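Local coordinates for AlkZ (Streptomyces sahachiroi, PDB 5UUJ), which belongs to the AlkZ-like DNA glycosylase family, a group placed in the helix-turn-helix clan and built here of many helices with small beta sheets, at residues A[40-43]-A[47-50]; A[73-76]-A[82-85]; A[92-97]-A[228-233]. All blocks are in the same frame, centred on the assembly; numbering follows the deposited sequence.

Interaction 1: A[40-43]-A[47-50]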
# COMPACT_ATOMS: atom_id res chain seq x y z
N VAL A 40 -0.00 -2.55 -2.73
CA VAL A 40 0.59 -1.41 -3.42
C VAL A 40 -0.51 -0.38 -3.65
O VAL A 40 -1.58 -0.72 -4.17
CB VAL A 40 1.22 -1.82 -4.77
CG1 VAL A 40 1.71 -0.58 -5.54
CG2 VAL A 40 2.36 -2.80 -4.55
N GLN A 41 -0.26 0.86 -3.25
CA GLN A 41 -1.23 1.93 -3.47
C GLN A 41 -1.45 2.10 -4.96
O GLN A 41 -0.50 2.22 -5.73
CB GLN A 41 -0.77 3.25 -2.84
CG GLN A 41 -1.56 3.62 -1.58
CD GLN A 41 -1.61 5.12 -1.28
OE1 GLN A 41 -1.63 5.52 -0.12
NE2 GLN A 41 -1.67 5.95 -2.32
N ALA A 42 -2.72 2.12 -5.36
CA ALA A 42 -3.08 2.06 -6.78
C ALA A 42 -4.13 3.09 -7.17
O ALA A 42 -4.87 2.89 -8.13
CB ALA A 42 -3.58 0.66 -7.11
N GLN A 43 -4.20 4.20 -6.43
CA GLN A 43 -5.15 5.25 -6.77
C GLN A 43 -4.75 5.89 -8.09
O GLN A 43 -5.60 6.21 -8.92
CB GLN A 43 -5.23 6.30 -5.66
CG GLN A 43 -6.27 7.38 -5.91
CD GLN A 43 -7.65 6.81 -6.20
OE1 GLN A 43 -8.24 6.11 -5.37
NE2 GLN A 43 -8.17 7.09 -7.39
N VAL A 47 1.31 4.84 -11.55
CA VAL A 47 2.29 4.81 -10.48
C VAL A 47 2.41 3.40 -9.88
O VAL A 47 3.50 2.96 -9.54
CB VAL A 47 1.93 5.82 -9.38
CG1 VAL A 47 2.78 5.62 -8.13
CG2 VAL A 47 2.10 7.24 -9.91
N ALA A 48 1.29 2.69 -9.77
CA ALA A 48 1.30 1.33 -9.25
C ALA A 48 2.04 0.40 -10.20
O ALA A 48 2.79 -0.48 -9.76
CB ALA A 48 -0.12 0.83 -9.03
N GLU A 49 1.83 0.59 -11.50
CA GLU A 49 2.53 -0.19 -12.52
C GLU A 49 4.04 -0.00 -12.41
O GLU A 49 4.80 -0.96 -12.47
CB GLU A 49 2.07 0.22 -13.91
CG GLU A 49 0.61 -0.09 -14.22
CD GLU A 49 0.19 0.44 -15.57
OE1 GLU A 49 -0.37 -0.33 -16.37
OE2 GLU A 49 0.43 1.64 -15.84
N LEU A 50 4.45 1.25 -12.24
CA LEU A 50 5.87 1.60 -12.20
C LEU A 50 6.57 0.96 -11.01
O LEU A 50 7.67 0.43 -11.14
CB LEU A 50 6.04 3.12 -12.16
CG LEU A 50 7.47 3.65 -12.14
CD1 LEU A 50 8.19 3.31 -13.44
CD2 LEU A 50 7.48 5.15 -11.89
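Ala-42 and Ala-48 bring their backbones within 5.1 Å of each other at the CA atoms, where the end of the short strand 40-41 gives way to a tight turn and the chain comes back as helix 45-53. So close an approach suits alanine, whose side chain is a single methyl group.

The methyl group of Ala-48 carries the contact from the helix side. Its CB lies 3.6 Å from Gln-41 O and 4.0 Å from Ala-42 CB, so that it meets a backbone carbonyl and a methyl group together. Val-40 completes the patch: with CG1 anti to the backbone N (chi1 174°), this branch swings toward the helix and reaches Ala-48 CB at 4.2 Å. A beta-branched residue fits here, being compatible with the extended backbone while offering an apolar branch to the helix. No hydrogen bond joins the two segments, and the contact is a small, buried piece of van der Waals packing.

Gln-41 gives this contact its carbonyl, whereas its long side chain goes elsewhere: OE1 accepts a hydrogen bond from Arg-80 NH2, and the chain packs on Thr-82 and His-84. On the helix, Glu-49 points away from the strand and forms a salt bridge with Arg-61, an acidic residue thus serving the side of the helix remote from the apolar patch.

Strand 40-41 is an outermost strand of a three-stranded antiparallel sheet, bonded through the backbones of Val-40 and Ala-42 to Leu-85 and Leu-83 of strand 83-86. The contact therefore lays helix 45-53 against the strand that immediately precedes it, beside the hairpin of strands 74-77 and 83-86.

Interaction 2: A[73-76]-A[82-85]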
# COMPACT_ATOMS: atom_id res chain seq x y z
N LEU A 73 -4.70 -10.72 -9.16
CA LEU A 73 -4.63 -9.51 -8.35
C LEU A 73 -6.01 -8.86 -8.27
O LEU A 73 -6.79 -8.94 -9.21
CB LEU A 73 -3.62 -8.51 -8.93
CG LEU A 73 -2.14 -8.82 -8.73
CD1 LEU A 73 -1.29 -7.78 -9.43
CD2 LEU A 73 -1.79 -8.89 -7.26
N MSE A 74 -6.30 -8.23 -7.13
CA MSE A 74 -7.55 -7.51 -6.95
C MSE A 74 -7.27 -6.05 -6.62
O MSE A 74 -6.19 -5.70 -6.14
CB MSE A 74 -8.40 -8.15 -5.85
CG MSE A 74 -8.13 -7.65 -4.44
SE MSE A 74 -9.16 -8.61 -3.08
CE MSE A 74 -10.94 -7.88 -3.43
N LYS A 75 -8.25 -5.20 -6.92
CA LYS A 75 -8.18 -3.79 -6.54
C LYS A 75 -9.34 -3.48 -5.60
O LYS A 75 -10.50 -3.71 -5.93
CB LYS A 75 -8.24 -2.89 -7.77
CG LYS A 75 -7.07 -3.07 -8.73
CD LYS A 75 -7.27 -2.31 -10.03
CE LYS A 75 -7.32 -0.81 -9.80
NZ LYS A 75 -7.37 -0.05 -11.09
N THR A 76 -9.00 -2.98 -4.42
CA THR A 76 -10.02 -2.61 -3.44
C THR A 76 -9.42 -1.66 -2.41
O THR A 76 -8.22 -1.39 -2.41
CB THR A 76 -10.60 -3.86 -2.74
OG1 THR A 76 -11.77 -3.49 -2.00
CG2 THR A 76 -9.57 -4.50 -1.80
N THR A 82 -7.38 3.69 1.51
CA THR A 82 -6.96 3.99 0.14
C THR A 82 -7.00 2.75 -0.75
O THR A 82 -6.89 1.62 -0.27
CB THR A 82 -5.54 4.59 0.09
OG1 THR A 82 -4.59 3.62 0.55
CG2 THR A 82 -5.44 5.83 0.96
N LEU A 83 -7.16 2.98 -2.04
CA LEU A 83 -7.21 1.91 -3.03
C LEU A 83 -5.87 1.18 -3.13
O LEU A 83 -4.84 1.81 -3.37
CB LEU A 83 -7.60 2.48 -4.39
CG LEU A 83 -7.86 1.46 -5.51
CD1 LEU A 83 -9.08 0.62 -5.18
CD2 LEU A 83 -8.04 2.18 -6.84
N HIS A 84 -5.90 -0.13 -2.94
CA HIS A 84 -4.71 -0.97 -2.98
C HIS A 84 -4.85 -2.12 -3.97
O HIS A 84 -5.94 -2.65 -4.17
CB HIS A 84 -4.42 -1.58 -1.60
CG HIS A 84 -3.64 -0.69 -0.68
ND1 HIS A 84 -4.22 0.28 0.09
CD2 HIS A 84 -2.32 -0.68 -0.38
CE1 HIS A 84 -3.29 0.89 0.81
NE2 HIS A 84 -2.13 0.32 0.54
N LEU A 85 -3.73 -2.50 -4.58
CA LEU A 85 -3.61 -3.82 -5.18
C LEU A 85 -3.34 -4.82 -4.07
O LEU A 85 -2.55 -4.55 -3.16
CB LEU A 85 -2.47 -3.87 -6.22
CG LEU A 85 -2.75 -3.29 -7.61
CD1 LEU A 85 -1.45 -3.08 -8.35
CD2 LEU A 85 -3.67 -4.21 -8.40
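The flat imidazole of His-84, whose backbone pairs with Thr-76 in an antiparallel beta hairpin, packs on Ala-78 and Met-79 of the turn and is held at its edge by Thr-82. There ND1 donates to Thr-82 O at 3.0 Å, with the acceptor near the ring plane although the nitrogen sits well above the plane of the Thr-82 carbonyl. Histidine suits this place because a ring N-H can reach back to the carbonyl two residues earlier, which helps to fix the rotation of the ring. Thr-82 OG1 bonds to Met-79 O.

His-84 and Thr-76 send their side chains to one face of the sheet, Lys-75 and Leu-85 to the other. The latter two run side by side, and Lys-75 CG touches Leu-85 CD2 at 3.6 Å. The aliphatic part of the lysine thus serves as apolar surface, while its charged end makes a cation-pi interaction with Trp-45. Leu-73 adds its CB, 4.3 Å from Leu-85 CD2. Both leucines, apt as branched apolar chains between sheet and helices, pack against helices 30-36 and 62-69, Leu-85 on Val-34, Val-64 and Val-68. In Leu-83, CG anti to the backbone N (chi1 -173°) turns the end of the chain back toward the partner strand, laying CD1 3.5 Å from Thr-76 O.

The axes of 74-76 and 83-85 run antiparallel, 164° between their N-to-C directions. Lys-75 and Leu-85 form a non-hydrogen-bonded pair; Thr-76 and His-84 are the hydrogen-bonded pair next to it, with Thr-76 N donating to His-84 O at 3.1 Å and His-84 N returning a nearly straight bond of 2.7 Å to Thr-76 O.

Interaction 3: A[92-97]-A[228-233]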
# COMPACT_ATOMS: atom_id res chain seq x y z
N GLY A 92 -7.96 -11.15 2.93
CA GLY A 92 -8.81 -11.33 4.10
C GLY A 92 -8.32 -10.68 5.38
O GLY A 92 -8.99 -9.80 5.92
N PRO A 93 -7.15 -11.11 5.88
CA PRO A 93 -6.60 -10.58 7.13
C PRO A 93 -6.44 -9.06 7.13
O PRO A 93 -6.72 -8.44 8.15
CB PRO A 93 -5.24 -11.28 7.22
CG PRO A 93 -5.45 -12.57 6.51
CD PRO A 93 -6.36 -12.24 5.36
N TYR A 94 -6.00 -8.48 6.02
CA TYR A 94 -5.85 -7.03 5.93
C TYR A 94 -7.20 -6.34 6.08
O TYR A 94 -7.34 -5.38 6.84
CB TYR A 94 -5.23 -6.61 4.60
CG TYR A 94 -3.82 -7.10 4.38
CD1 TYR A 94 -2.75 -6.56 5.09
CD2 TYR A 94 -3.55 -8.10 3.46
CE1 TYR A 94 -1.46 -7.01 4.88
CE2 TYR A 94 -2.27 -8.56 3.25
CZ TYR A 94 -1.23 -8.01 3.96
OH TYR A 94 0.05 -8.47 3.75
N LEU A 95 -8.19 -6.83 5.34
CA LEU A 95 -9.52 -6.22 5.34
C LEU A 95 -10.21 -6.35 6.70
O LEU A 95 -10.88 -5.42 7.15
CB LEU A 95 -10.39 -6.86 4.25
CG LEU A 95 -9.95 -6.64 2.80
CD1 LEU A 95 -10.87 -7.39 1.85
CD2 LEU A 95 -9.92 -5.16 2.44
N SER A 96 -10.04 -7.51 7.34
CA SER A 96 -10.63 -7.76 8.65
C SER A 96 -10.14 -6.73 9.67
O SER A 96 -10.92 -6.25 10.50
CB SER A 96 -10.29 -9.17 9.13
OG SER A 96 -10.77 -9.39 10.45
N LEU A 97 -8.86 -6.39 9.61
CA LEU A 97 -8.28 -5.44 10.54
C LEU A 97 -8.78 -4.02 10.28
O LEU A 97 -8.90 -3.22 11.20
CB LEU A 97 -6.75 -5.49 10.47
CG LEU A 97 -6.05 -6.12 11.67
CD1 LEU A 97 -6.55 -7.54 11.91
CD2 LEU A 97 -4.54 -6.10 11.48
N ASP A 228 0.51 0.71 13.23
CA ASP A 228 -0.89 1.14 13.19
C ASP A 228 -1.02 2.45 12.41
O ASP A 228 -2.10 2.77 11.92
CB ASP A 228 -1.45 1.29 14.61
CG ASP A 228 -2.97 1.34 14.64
OD1 ASP A 228 -3.61 0.68 13.80
OD2 ASP A 228 -3.52 2.03 15.51
N ARG A 229 0.07 3.20 12.30
CA ARG A 229 0.08 4.39 11.45
C ARG A 229 -0.06 3.98 9.99
O ARG A 229 -0.85 4.55 9.24
CB ARG A 229 1.35 5.21 11.64
CG ARG A 229 1.39 6.45 10.75
CD ARG A 229 2.46 7.43 11.15
NE ARG A 229 3.80 6.93 10.82
CZ ARG A 229 4.83 6.91 11.66
NH1 ARG A 229 4.72 7.36 12.91
NH2 ARG A 229 6.00 6.44 11.25
N TRP A 230 0.72 2.98 9.59
CA TRP A 230 0.61 2.41 8.25
C TRP A 230 -0.77 1.79 8.03
O TRP A 230 -1.39 2.01 6.99
CB TRP A 230 1.70 1.35 8.04
CG TRP A 230 1.44 0.44 6.89
CD1 TRP A 230 1.69 0.69 5.57
CD2 TRP A 230 0.88 -0.88 6.94
NE1 TRP A 230 1.32 -0.38 4.80
CE2 TRP A 230 0.82 -1.36 5.62
CE3 TRP A 230 0.43 -1.70 7.98
CZ2 TRP A 230 0.33 -2.63 5.30
CZ3 TRP A 230 -0.06 -2.96 7.67
CH2 TRP A 230 -0.11 -3.41 6.34
N LEU A 231 -1.25 1.05 9.01
CA LEU A 231 -2.51 0.33 8.89
C LEU A 231 -3.71 1.27 8.78
O LEU A 231 -4.53 1.12 7.87
CB LEU A 231 -2.71 -0.60 10.09
CG LEU A 231 -3.97 -1.48 10.05
CD1 LEU A 231 -3.86 -2.56 8.98
CD2 LEU A 231 -4.23 -2.10 11.41
N SER A 232 -3.81 2.22 9.69
CA SER A 232 -5.06 2.97 9.86
C SER A 232 -4.88 4.39 10.39
O SER A 232 -5.82 4.97 10.91
CB SER A 232 -5.98 2.21 10.81
OG SER A 232 -5.45 2.22 12.12
N LEU A 233 -3.68 4.95 10.24
CA LEU A 233 -3.36 6.25 10.83
C LEU A 233 -3.68 6.24 12.32
O LEU A 233 -4.31 7.16 12.84
CB LEU A 233 -4.13 7.38 10.12
CG LEU A 233 -3.85 7.55 8.62
CD1 LEU A 233 -4.70 8.68 8.04
CD2 LEU A 233 -2.38 7.82 8.36
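Helices 91-100 and 224-232 pack against each other in the buried helical part of the fold, meeting through two pairs of side chains: Leu-97 with Leu-231 and Tyr-94 with Trp-230. The CA atoms of Leu-97 and Leu-231 are 8.3 Å apart, so the two helices meet through the ends of their side chains and not through their backbones. The two leucines cross at about a right angle, and their CD2 methyl groups touch at 4.0 Å. Leucine is apt here because its branched end offers a methyl group to the partner without bringing a polar atom into the interior.

The aromatic pair lies beside them, its side chains crossing at a slant. Tyr-94 CE1 approaches the rim of the indole, close to its plane, and meets Trp-230 CH2 at 4.1 Å. Trp-230 has CG anti to its backbone N (chi1 163°), and a side chain so long and flat can carry its ring edge across to helix 91-100, where Tyr-94 offers it a ring carbon. The indole also meets Tyr-215, and Tyr-94 packs on Ala-214, so helix 204-219 joins the cluster.

Two polar residues near the end of helix 224-232 are paired. Ser-232 OG donates to Asp-228 OD1 at 2.9 Å, from above the carboxylate plane, and Thr-236 OG1 bonds the same oxygen, so OD1 of this buried carboxylate is gripped by two hydroxyls. The whole is helix-helix packing, in which helices 91-100, 204-219 and 224-232 are brought together from distant parts of the chain in a family of the helix-turn-helix clan.

In the fold
The three contacts follow one another along the chain. Interactions 1 and 2 have centres about 9 Å apart and share a three-stranded antiparallel sheet: strand 83-86 is its middle strand, flanked by 40-41 and 74-77. Interaction 3 lies about 13 Å from interaction 2 and 18 Å from interaction 1, centre to centre, and touches neither directly; helix 91-100 nevertheless follows strand 83-86. Arg-80, in the hairpin turn, bridges them, bonding Gln-41 of interaction 1 and Trp-230 O of interaction 3. The sheet is thereby joined to helix 224-232 within one AlkZ-like region.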